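PDB 5H80: carboxylase from Deinococcus radiodurans, which probably catalyses, through its biotin carboxylase domain, the ATP-dependent carboxylation of biotin carried by the same single-chain multienzyme. Local coordinates for residues W253-T258 and T326-W331; Q370-M375 and D419-K424; P400-D405 and V425-R430. One frame throughout, in Å; residues are numbered along the deposited sequence.

Contact 1 (W253-T258 and T326-W331). With EDO (1,2-ethanediol), chain G.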
loop_
_atom_site.group_PDB
_atom_site.type_symbol
_atom_site.label_atom_id
_atom_site.label_comp_id
_atom_site.label_asym_id
_atom_site.label_seq_id
_atom_site.Cartn_x
_atom_site.Cartn_y
_atom_site.Cartn_z
ATOM N N TRP A 253 -19.542 -0.443 2.185
ATOM C CA TRP A 253 -19.783 -1.850 2.300
ATOM C C TRP A 253 -19.430 -2.371 3.704
ATOM O O TRP A 253 -19.479 -1.609 4.678
ATOM C CB TRP A 253 -19.053 -2.669 1.139
ATOM C CG TRP A 253 -19.600 -2.191 -0.226
ATOM C CD1 TRP A 253 -20.689 -2.647 -0.900
ATOM C CD2 TRP A 253 -18.959 -1.251 -1.084
ATOM N NE1 TRP A 253 -20.792 -2.011 -2.106
ATOM C CE2 TRP A 253 -19.762 -1.129 -2.241
ATOM C CE3 TRP A 253 -17.786 -0.437 -0.948
ATOM C CZ2 TRP A 253 -19.399 -0.273 -3.316
ATOM C CZ3 TRP A 253 -17.467 0.467 -2.033
ATOM C CH2 TRP A 253 -18.221 0.465 -3.169
ATOM N N GLU A 254 -18.966 -3.600 3.793
ATOM C CA GLU A 254 -18.838 -4.314 5.019
ATOM C C GLU A 254 -17.465 -4.740 5.406
ATOM O O GLU A 254 -16.549 -4.916 4.566
ATOM C CB GLU A 254 -19.784 -5.505 5.072
ATOM C CG GLU A 254 -19.412 -6.842 4.471
ATOM C CD GLU A 254 -19.229 -6.851 2.940
ATOM O OE1 GLU A 254 -19.695 -5.893 2.304
ATOM O OE2 GLU A 254 -18.672 -7.863 2.515
ATOM N N ARG A 255 -17.350 -5.205 6.660
ATOM C CA ARG A 255 -16.149 -5.904 7.188
ATOM C C ARG A 255 -16.594 -7.022 8.086
ATOM O O ARG A 255 -17.713 -6.929 8.671
ATOM C CB ARG A 255 -15.280 -4.985 8.060
ATOM C CG ARG A 255 -14.556 -3.854 7.436
ATOM C CD ARG A 255 -13.840 -2.900 8.390
ATOM N NE ARG A 255 -14.700 -2.126 9.283
ATOM C CZ ARG A 255 -15.024 -0.862 9.124
ATOM N NH1 ARG A 255 -14.612 -0.126 8.067
ATOM N NH2 ARG A 255 -15.755 -0.291 10.037
ATOM N N ASP A 256 -15.799 -8.099 8.124
ATOM C CA ASP A 256 -16.094 -9.247 8.957
ATOM C C ASP A 256 -14.985 -9.389 9.942
ATOM O O ASP A 256 -13.816 -9.594 9.576
ATOM C CB ASP A 256 -16.280 -10.463 8.168
ATOM C CG ASP A 256 -16.779 -11.692 8.959
ATOM O OD1 ASP A 256 -16.106 -12.113 9.915
ATOM O OD2 ASP A 256 -17.834 -12.192 8.479
ATOM N N CYS A 257 -15.396 -9.352 11.180
ATOM C CA CYS A 257 -14.468 -9.364 12.312
ATOM C C CYS A 257 -14.811 -10.562 13.252
ATOM O O CYS A 257 -14.740 -10.437 14.494
ATOM C CB CYS A 257 -14.588 -8.125 13.112
ATOM S SG CYS A 257 -14.448 -6.584 12.136
ATOM N N THR A 258 -15.145 -11.688 12.674
ATOM C CA THR A 258 -15.613 -12.861 13.436
ATOM C C THR A 258 -14.590 -13.515 14.355
ATOM O O THR A 258 -14.903 -14.045 15.414
ATOM C CB THR A 258 -16.248 -13.847 12.449
ATOM O OG1 THR A 258 -17.389 -13.269 11.763
ATOM C CG2 THR A 258 -16.556 -15.285 13.142
ATOM N N THR A 326 -8.867 0.631 8.479
ATOM C CA THR A 326 -7.756 0.343 7.478
ATOM C C THR A 326 -8.103 -0.693 6.355
ATOM O O THR A 326 -7.713 -0.508 5.113
ATOM C CB THR A 326 -6.554 -0.200 8.174
ATOM O OG1 THR A 326 -6.979 -1.370 8.845
ATOM C CG2 THR A 326 -5.969 0.841 9.182
ATOM N N VAL A 327 -8.745 -1.784 6.671
ATOM C CA VAL A 327 -9.070 -2.821 5.626
ATOM C C VAL A 327 -10.018 -2.349 4.532
ATOM O O VAL A 327 -9.848 -2.674 3.350
ATOM C CB VAL A 327 -9.591 -4.169 6.183
ATOM C CG1 VAL A 327 -8.481 -5.098 6.574
ATOM C CG2 VAL A 327 -10.541 -4.002 7.359
ATOM N N THR A 328 -11.008 -1.535 4.908
ATOM C CA THR A 328 -11.896 -0.946 4.004
ATOM C C THR A 328 -11.167 0.015 3.124
ATOM O O THR A 328 -11.392 0.036 1.930
ATOM C CB THR A 328 -12.968 -0.154 4.799
ATOM O OG1 THR A 328 -13.742 -1.086 5.562
ATOM C CG2 THR A 328 -13.876 0.654 3.928
ATOM N N GLU A 329 -10.289 0.810 3.727
ATOM C CA GLU A 329 -9.426 1.748 2.940
ATOM C C GLU A 329 -8.716 0.986 1.837
ATOM O O GLU A 329 -8.706 1.450 0.686
ATOM C CB GLU A 329 -8.414 2.438 3.916
ATOM C CG GLU A 329 -9.114 3.485 4.796
ATOM C CD GLU A 329 -8.108 4.431 5.501
ATOM O OE1 GLU A 329 -6.967 4.010 5.743
ATOM O OE2 GLU A 329 -8.449 5.577 5.770
ATOM N N GLU A 330 -8.039 -0.088 2.121
ATOM C CA GLU A 330 -7.205 -0.743 1.102
ATOM C C GLU A 330 -8.088 -1.526 0.089
ATOM O O GLU A 330 -7.753 -1.552 -1.154
ATOM C CB GLU A 330 -6.156 -1.598 1.796
ATOM C CG GLU A 330 -5.055 -0.921 2.633
ATOM C CD GLU A 330 -4.406 0.124 1.925
ATOM O OE1 GLU A 330 -3.908 -0.148 0.788
ATOM O OE2 GLU A 330 -4.463 1.252 2.352
ATOM N N TRP A 331 -9.118 -2.231 0.558
ATOM C CA TRP A 331 -10.085 -2.839 -0.341
ATOM C C TRP A 331 -10.725 -1.817 -1.308
ATOM O O TRP A 331 -10.760 -2.067 -2.551
ATOM C CB TRP A 331 -11.155 -3.621 0.445
ATOM C CG TRP A 331 -12.171 -4.293 -0.390
ATOM C CD1 TRP A 331 -11.982 -4.949 -1.638
ATOM C CD2 TRP A 331 -13.521 -4.377 -0.100
ATOM N NE1 TRP A 331 -13.161 -5.454 -2.074
ATOM C CE2 TRP A 331 -14.133 -5.163 -1.123
ATOM C CE3 TRP A 331 -14.316 -3.978 1.021
ATOM C CZ2 TRP A 331 -15.470 -5.506 -1.096
ATOM C CZ3 TRP A 331 -15.636 -4.253 1.003
ATOM C CH2 TRP A 331 -16.249 -5.030 -0.071
HETATM C C1 EDO G . -4.888 4.555 2.131
HETATM O O1 EDO G . -5.288 3.554 1.176
HETATM C C2 EDO G . -5.726 5.794 2.135
HETATM O O2 EDO G . -5.666 6.209 0.754
HETATM O O HOH W 1 -15.540 -2.342 3.904
#
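Arg255 NH1 donates to Thr328 OG1 at 2.8 Å, the one direct hydrogen bond between residues 253-258 and 326-331. This is sheet-against-helix packing in the ATP-grasp fold expected of a biotin carboxylase. Strand 249-256 is an edge strand of a four-stranded antiparallel sheet, and the helix is 325-332. The hydroxyl meets the guanidinium at its edge, 16° out of the plane. Thr328 OG1 is also a donor, to a water 2.7 Å away. That water in turn donates to Glu254 O and sits in the plane of the Trp331 indole, at its edge.

In one of its two conformers, Val327 CG2 lies 3.6 Å from Arg255 CD. The arginine chain bends at chi3 (-66°), which turns its end across the threonine. Trp331 brings CZ3 to 3.8 Å from Trp253 CB and close to Glu254 O. CG of Trp331 lies opposite the backbone N, and the ring reaches out to the strand. The two indoles meet obliquely, with planes at 60°.

The second shell fixes the arginine. Glu239 makes a salt bridge with NE, and Gln241 pairs with NH1. Replacing Arg255 with alanine would probably leave Thr328 OG1 without its donor and Glu239 without its charged mate. Glu254 is held by Arg280 and by Ala272 N. At the far side of the helix, Glu330 OE2 accepts from O1 of an ethanediol, probably from the crystallisation liquor, at 2.7 Å.

Contact 2 (Q370-M375 and D419-K424)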
loop_
_atom_site.group_PDB
_atom_site.type_symbol
_atom_site.label_atom_id
_atom_site.label_comp_id
_atom_site.label_asym_id
_atom_site.label_seq_id
_atom_site.Cartn_x
_atom_site.Cartn_y
_atom_site.Cartn_z
ATOM N N GLN A 370 -6.809 -7.411 7.786
ATOM C CA GLN A 370 -5.967 -6.814 8.780
ATOM C C GLN A 370 -5.707 -7.772 9.902
ATOM O O GLN A 370 -6.650 -8.468 10.359
ATOM C CB GLN A 370 -6.616 -5.544 9.401
ATOM C CG GLN A 370 -5.890 -4.995 10.691
ATOM C CD GLN A 370 -6.337 -3.621 11.078
ATOM O OE1 GLN A 370 -5.852 -2.612 10.551
ATOM N NE2 GLN A 370 -7.244 -3.523 12.021
ATOM N N ALA A 371 -4.474 -7.893 10.314
ATOM C CA ALA A 371 -4.184 -8.663 11.525
ATOM C C ALA A 371 -3.642 -7.657 12.617
ATOM O O ALA A 371 -2.836 -6.804 12.335
ATOM C CB ALA A 371 -3.233 -9.743 11.292
ATOM N N ARG A 372 -4.165 -7.766 13.862
ATOM C CA ARG A 372 -3.602 -6.964 14.946
ATOM C C ARG A 372 -2.382 -7.706 15.626
ATOM O O ARG A 372 -2.533 -8.813 16.260
ATOM C CB ARG A 372 -4.747 -6.785 15.920
ATOM C CG ARG A 372 -6.027 -6.068 15.312
ATOM C CD ARG A 372 -6.988 -5.514 16.420
ATOM N NE ARG A 372 -8.300 -5.048 15.886
ATOM C CZ ARG A 372 -9.230 -4.402 16.613
ATOM N NH1 ARG A 372 -8.956 -3.994 17.829
ATOM N NH2 ARG A 372 -10.395 -4.077 16.090
ATOM N N VAL A 373 -1.216 -7.113 15.486
ATOM C CA VAL A 373 0.015 -7.554 16.183
ATOM C C VAL A 373 0.104 -7.015 17.587
ATOM O O VAL A 373 0.143 -5.766 17.733
ATOM C CB VAL A 373 1.238 -7.307 15.337
ATOM C CG1 VAL A 373 2.466 -7.901 15.989
ATOM C CG2 VAL A 373 0.989 -7.849 13.919
ATOM N N ASN A 374 -0.030 -7.910 18.563
ATOM C CA ASN A 374 -0.079 -7.511 19.976
ATOM C C ASN A 374 1.168 -8.008 20.767
ATOM O O ASN A 374 1.749 -9.027 20.453
ATOM C CB ASN A 374 -1.346 -7.939 20.712
ATOM C CG ASN A 374 -2.671 -7.522 20.082
ATOM O OD1 ASN A 374 -2.855 -6.361 19.678
ATOM N ND2 ASN A 374 -3.646 -8.423 20.133
ATOM N N MET A 375 1.507 -7.271 21.812
ATOM C CA MET A 375 2.485 -7.684 22.828
ATOM C C MET A 375 1.685 -8.547 23.772
ATOM O O MET A 375 0.811 -8.050 24.464
ATOM C CB MET A 375 3.022 -6.410 23.491
ATOM C CG MET A 375 4.146 -6.661 24.443
ATOM S SD MET A 375 4.816 -5.065 24.887
ATOM C CE MET A 375 5.900 -5.637 26.236
ATOM N N ASP A 419 -3.177 -0.244 25.735
ATOM C CA ASP A 419 -3.472 -1.541 25.206
ATOM C C ASP A 419 -2.231 -2.193 24.566
ATOM O O ASP A 419 -1.182 -1.537 24.411
ATOM C CB ASP A 419 -4.691 -1.441 24.310
ATOM C CG ASP A 419 -4.390 -0.835 22.926
ATOM O OD1 ASP A 419 -3.225 -0.919 22.432
ATOM O OD2 ASP A 419 -5.326 -0.236 22.350
ATOM N N ALA A 420 -2.402 -3.465 24.166
ATOM C CA ALA A 420 -1.274 -4.321 23.780
ATOM C C ALA A 420 -0.947 -4.175 22.295
ATOM O O ALA A 420 0.049 -4.752 21.868
ATOM C CB ALA A 420 -1.558 -5.796 24.068
ATOM N N LEU A 421 -1.693 -3.353 21.584
ATOM C CA LEU A 421 -1.429 -3.224 20.122
ATOM C C LEU A 421 -0.087 -2.638 19.847
ATOM O O LEU A 421 0.257 -1.502 20.335
ATOM C CB LEU A 421 -2.522 -2.464 19.516
ATOM C CG LEU A 421 -2.515 -2.399 17.963
ATOM C CD1 LEU A 421 -2.862 -3.748 17.361
ATOM C CD2 LEU A 421 -3.542 -1.350 17.568
ATOM N N LEU A 422 0.662 -3.322 19.012
ATOM C CA LEU A 422 1.974 -2.851 18.527
ATOM C C LEU A 422 1.906 -2.397 17.071
ATOM O O LEU A 422 2.451 -1.357 16.735
ATOM C CB LEU A 422 3.007 -3.957 18.590
ATOM C CG LEU A 422 3.594 -4.397 19.990
ATOM C CD1 LEU A 422 4.474 -5.635 19.802
ATOM C CD2 LEU A 422 4.255 -3.220 20.708
ATOM N N ALA A 423 1.182 -3.196 16.227
ATOM C CA ALA A 423 1.025 -2.756 14.843
ATOM C C ALA A 423 -0.163 -3.411 14.169
ATOM O O ALA A 423 -0.517 -4.547 14.510
ATOM C CB ALA A 423 2.297 -3.079 14.054
ATOM N N LYS A 424 -0.685 -2.757 13.160
ATOM C CA LYS A 424 -1.733 -3.374 12.344
ATOM C C LYS A 424 -1.171 -3.689 10.945
ATOM O O LYS A 424 -0.680 -2.803 10.367
ATOM C CB LYS A 424 -2.964 -2.546 12.256
ATOM C CG LYS A 424 -3.520 -2.048 13.606
ATOM C CD LYS A 424 -4.777 -1.164 13.474
ATOM C CE LYS A 424 -4.636 0.140 12.668
ATOM N NZ LYS A 424 -5.774 1.112 12.685
#
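Gln370 lays its amide against the aliphatic chain of Lys424, and the two side chains run at a slant to each other. OE1 of Gln370 lies 3.4 Å from CB of Lys424 and equally near its CD. A bend at chi3 (-60°) turns the lysine chain back and keeps CE beside the amide oxygen. Their hydrogen bonds go to other partners. Gln370 pairs with Glu268, and its approach to Thr326 is very short and doubtful. Lys424 NZ reaches Val323 O and Glu42.

Leu421 fills the next place on this face. CG stands opposite the backbone N (chi1 -172°), and CD1 comes to 3.9 Å from Arg372 CB. The same methyl is 3.5 Å from Asn374 OD1, and Asn374 ND2 is taken by Glu376.

Between these side chains the two antiparallel strands carry a classic beta bulge. Leu422 and Ala423 both face Val373. Val373 O therefore accepts twice, from Leu422 N at 2.8 Å in the carbonyl plane and from Ala423 N at 3.2 Å, tilted 20° from that plane. Val373 N returns a bond to Ala423 O. The bulge lies in a five-stranded antiparallel sheet to which the biotin carboxylase C-terminal region contributes strands 367-374, 402-406 and 421-429.

Past it, Met375 N donates to Ala420 O at 2.9 Å. Leu422 CD1 packs on Met375 CB at 4.0 Å. Ala420 CB rests against Met375 O, a buried oxygen with no hydrogen-bond partner in the model.

Contact 3 (P400-D405 and V425-R430). With EDO (1,2-ethanediol), chain D.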
loop_
_atom_site.group_PDB
_atom_site.type_symbol
_atom_site.label_atom_id
_atom_site.label_comp_id
_atom_site.label_asym_id
_atom_site.label_seq_id
_atom_site.Cartn_x
_atom_site.Cartn_y
_atom_site.Cartn_z
ATOM N N PRO A 400 4.690 -4.785 -2.071
ATOM C CA PRO A 400 3.418 -4.786 -2.722
ATOM C C PRO A 400 2.284 -5.552 -1.925
ATOM O O PRO A 400 2.547 -6.579 -1.238
ATOM C CB PRO A 400 3.669 -5.476 -4.078
ATOM C CG PRO A 400 4.928 -6.232 -3.918
ATOM C CD PRO A 400 5.724 -5.386 -2.972
ATOM N N GLY A 401 1.140 -4.857 -1.853
ATOM C CA GLY A 401 0.016 -5.428 -1.156
ATOM C C GLY A 401 0.107 -5.480 0.333
ATOM O O GLY A 401 -0.695 -6.176 0.949
ATOM N N VAL A 402 1.084 -4.807 0.965
ATOM C CA VAL A 402 1.162 -4.822 2.419
ATOM C C VAL A 402 1.157 -3.357 2.882
ATOM O O VAL A 402 1.869 -2.535 2.351
ATOM C CB VAL A 402 2.536 -5.488 2.829
ATOM C CG1 VAL A 402 2.945 -5.149 4.262
ATOM C CG2 VAL A 402 2.481 -6.925 2.502
ATOM N N ARG A 403 0.481 -3.070 3.991
ATOM C CA ARG A 403 0.508 -1.755 4.615
ATOM C C ARG A 403 0.577 -2.030 6.123
ATOM O O ARG A 403 -0.177 -2.875 6.627
ATOM C CB ARG A 403 -0.808 -1.023 4.344
ATOM C CG ARG A 403 -1.160 0.067 5.343
ATOM C CD ARG A 403 -2.431 0.783 4.973
ATOM N NE ARG A 403 -2.830 1.704 6.028
ATOM C CZ ARG A 403 -3.961 2.461 5.938
ATOM N NH1 ARG A 403 -4.787 2.409 4.869
ATOM N NH2 ARG A 403 -4.289 3.316 6.945
ATOM N N VAL A 404 1.398 -1.252 6.829
ATOM C CA VAL A 404 1.528 -1.380 8.289
ATOM C C VAL A 404 1.337 -0.039 8.988
ATOM O O VAL A 404 2.091 0.875 8.734
ATOM C CB VAL A 404 2.894 -1.958 8.710
ATOM C CG1 VAL A 404 2.977 -2.075 10.246
ATOM C CG2 VAL A 404 3.147 -3.345 8.129
ATOM N N ASP A 405 0.363 0.018 9.910
ATOM C CA ASP A 405 0.059 1.207 10.689
ATOM C C ASP A 405 0.547 0.906 12.150
ATOM O O ASP A 405 0.032 -0.020 12.849
ATOM C CB ASP A 405 -1.444 1.645 10.710
ATOM C CG ASP A 405 -1.935 2.211 9.389
ATOM O OD1 ASP A 405 -1.322 1.895 8.317
ATOM O OD2 ASP A 405 -2.852 3.027 9.398
ATOM N N VAL A 425 -1.284 -4.923 10.500
ATOM C CA VAL A 425 -0.787 -5.346 9.207
ATOM C C VAL A 425 -1.931 -5.630 8.302
ATOM O O VAL A 425 -2.737 -6.552 8.580
ATOM C CB VAL A 425 0.081 -6.588 9.333
ATOM C CG1 VAL A 425 0.594 -7.181 7.946
ATOM C CG2 VAL A 425 1.257 -6.296 10.296
ATOM N N VAL A 426 -1.971 -4.898 7.189
ATOM C CA VAL A 426 -3.101 -4.965 6.266
ATOM C C VAL A 426 -2.538 -5.573 5.000
ATOM O O VAL A 426 -1.523 -5.055 4.479
ATOM C CB VAL A 426 -3.785 -3.652 6.006
ATOM C CG1 VAL A 426 -4.980 -3.794 5.122
ATOM C CG2 VAL A 426 -4.189 -2.990 7.370
ATOM N N VAL A 427 -3.187 -6.623 4.532
ATOM C CA VAL A 427 -2.712 -7.217 3.283
ATOM C C VAL A 427 -3.829 -7.208 2.269
ATOM O O VAL A 427 -4.999 -7.398 2.611
ATOM C CB VAL A 427 -2.175 -8.564 3.518
ATOM C CG1 VAL A 427 -1.957 -9.285 2.248
ATOM C CG2 VAL A 427 -0.857 -8.510 4.273
ATOM N N HIS A 428 -3.496 -6.922 1.006
ATOM C CA HIS A 428 -4.537 -6.649 -0.033
ATOM C C HIS A 428 -4.145 -7.242 -1.382
ATOM O O HIS A 428 -3.005 -7.328 -1.674
ATOM C CB HIS A 428 -4.728 -5.194 -0.199
ATOM C CG HIS A 428 -5.617 -4.787 -1.324
ATOM N ND1 HIS A 428 -5.154 -4.001 -2.373
ATOM C CD2 HIS A 428 -6.954 -4.943 -1.539
ATOM C CE1 HIS A 428 -6.165 -3.695 -3.174
ATOM N NE2 HIS A 428 -7.256 -4.289 -2.708
ATOM N N ARG A 429 -5.100 -7.932 -1.982
ATOM C CA ARG A 429 -4.897 -8.370 -3.320
ATOM C C ARG A 429 -6.108 -8.175 -4.173
ATOM O O ARG A 429 -7.244 -7.835 -3.714
ATOM C CB ARG A 429 -4.497 -9.785 -3.301
ATOM C CG ARG A 429 -5.524 -10.712 -2.789
ATOM C CD ARG A 429 -4.822 -12.043 -2.496
ATOM N NE ARG A 429 -4.544 -12.848 -3.694
ATOM C CZ ARG A 429 -3.438 -13.578 -3.917
ATOM N NH1 ARG A 429 -2.423 -13.549 -3.100
ATOM N NH2 ARG A 429 -3.368 -14.355 -4.991
ATOM N N ARG A 430 -5.882 -8.257 -5.467
ATOM C CA ARG A 430 -6.955 -7.867 -6.399
ATOM C C ARG A 430 -7.756 -9.010 -7.047
ATOM O O ARG A 430 -8.571 -8.708 -7.917
ATOM C CB ARG A 430 -6.379 -7.063 -7.536
ATOM C CG ARG A 430 -5.874 -5.697 -7.115
ATOM C CD ARG A 430 -4.492 -5.513 -7.675
ATOM N NE ARG A 430 -3.764 -4.349 -7.145
ATOM C CZ ARG A 430 -4.267 -3.191 -6.677
ATOM N NH1 ARG A 430 -3.391 -2.268 -6.252
ATOM N NH2 ARG A 430 -5.537 -2.857 -6.734
HETATM C C1 EDO D . 0.222 -5.200 -6.754
HETATM O O1 EDO D . -1.219 -5.285 -6.764
HETATM C C2 EDO D . 0.613 -3.755 -6.515
HETATM O O2 EDO D . -0.391 -2.915 -5.957
#
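Val426 N donates to Arg403 O at 2.8 Å, nearly in line with the carbonyl. Arg403 N answers to Val426 O, and His428 N bonds to Gly401 O. The first two bonds join edge strand 402-406 to strand 421-429, in the antiparallel sheet that the C-terminal biotin carboxylase region shares with strand 264-270. The third lies just before the edge strand begins.

On one face the valines pair side by side and point the same way. CG2 of Val402 meets CG2 of Val427 at 4.1 Å, and Val404, in one of its two conformers, sits likewise beside Val425. Helix 434-446 packs on this face. Gly401 has a positive phi (72°), and a CB there would clash with His428 O.

Arg403 points to the other face, with CG opposite the backbone N (chi1 157°) and the chain extended. It grips Asp405 side-on: NE meets OD1 at 2.7 Å and NH2 meets OD2 at 2.9 Å. Pro400 of the second subunit packs on both Arg403 and Asp405.

At the strand end, His428 CE1 lies 3.6 Å above one face of the Arg430 guanidinium. An ethanediol takes the edge, its O1 bonded to Arg430 NE at 2.7 Å and its O2 to NH1 at 3.1 Å.

Contacts 2 and 3 use successive parts of strand 421-429, with strands 367-374 and 402-406 as its two neighbours. Their centres are about 15 Å apart. Two probable backbone hydrogen bonds tie them: Ala371 N to Val425 O and Lys424 N to Asp405 O, each 2.8 Å. Helix 325-332 of contact 1 lies over the same sheet. Arg403 NH1 makes salt bridges to Glu330 OE2 and Glu329 OE1, both 2.8 Å, and so ties contact 3 to the helix. Thr326 CG2 packs 3.5 Å from Lys424 NZ of contact 2. The dimer links contacts 1 and 3 again: each ethanediol bridges Glu330 of one subunit and Arg430 of the other.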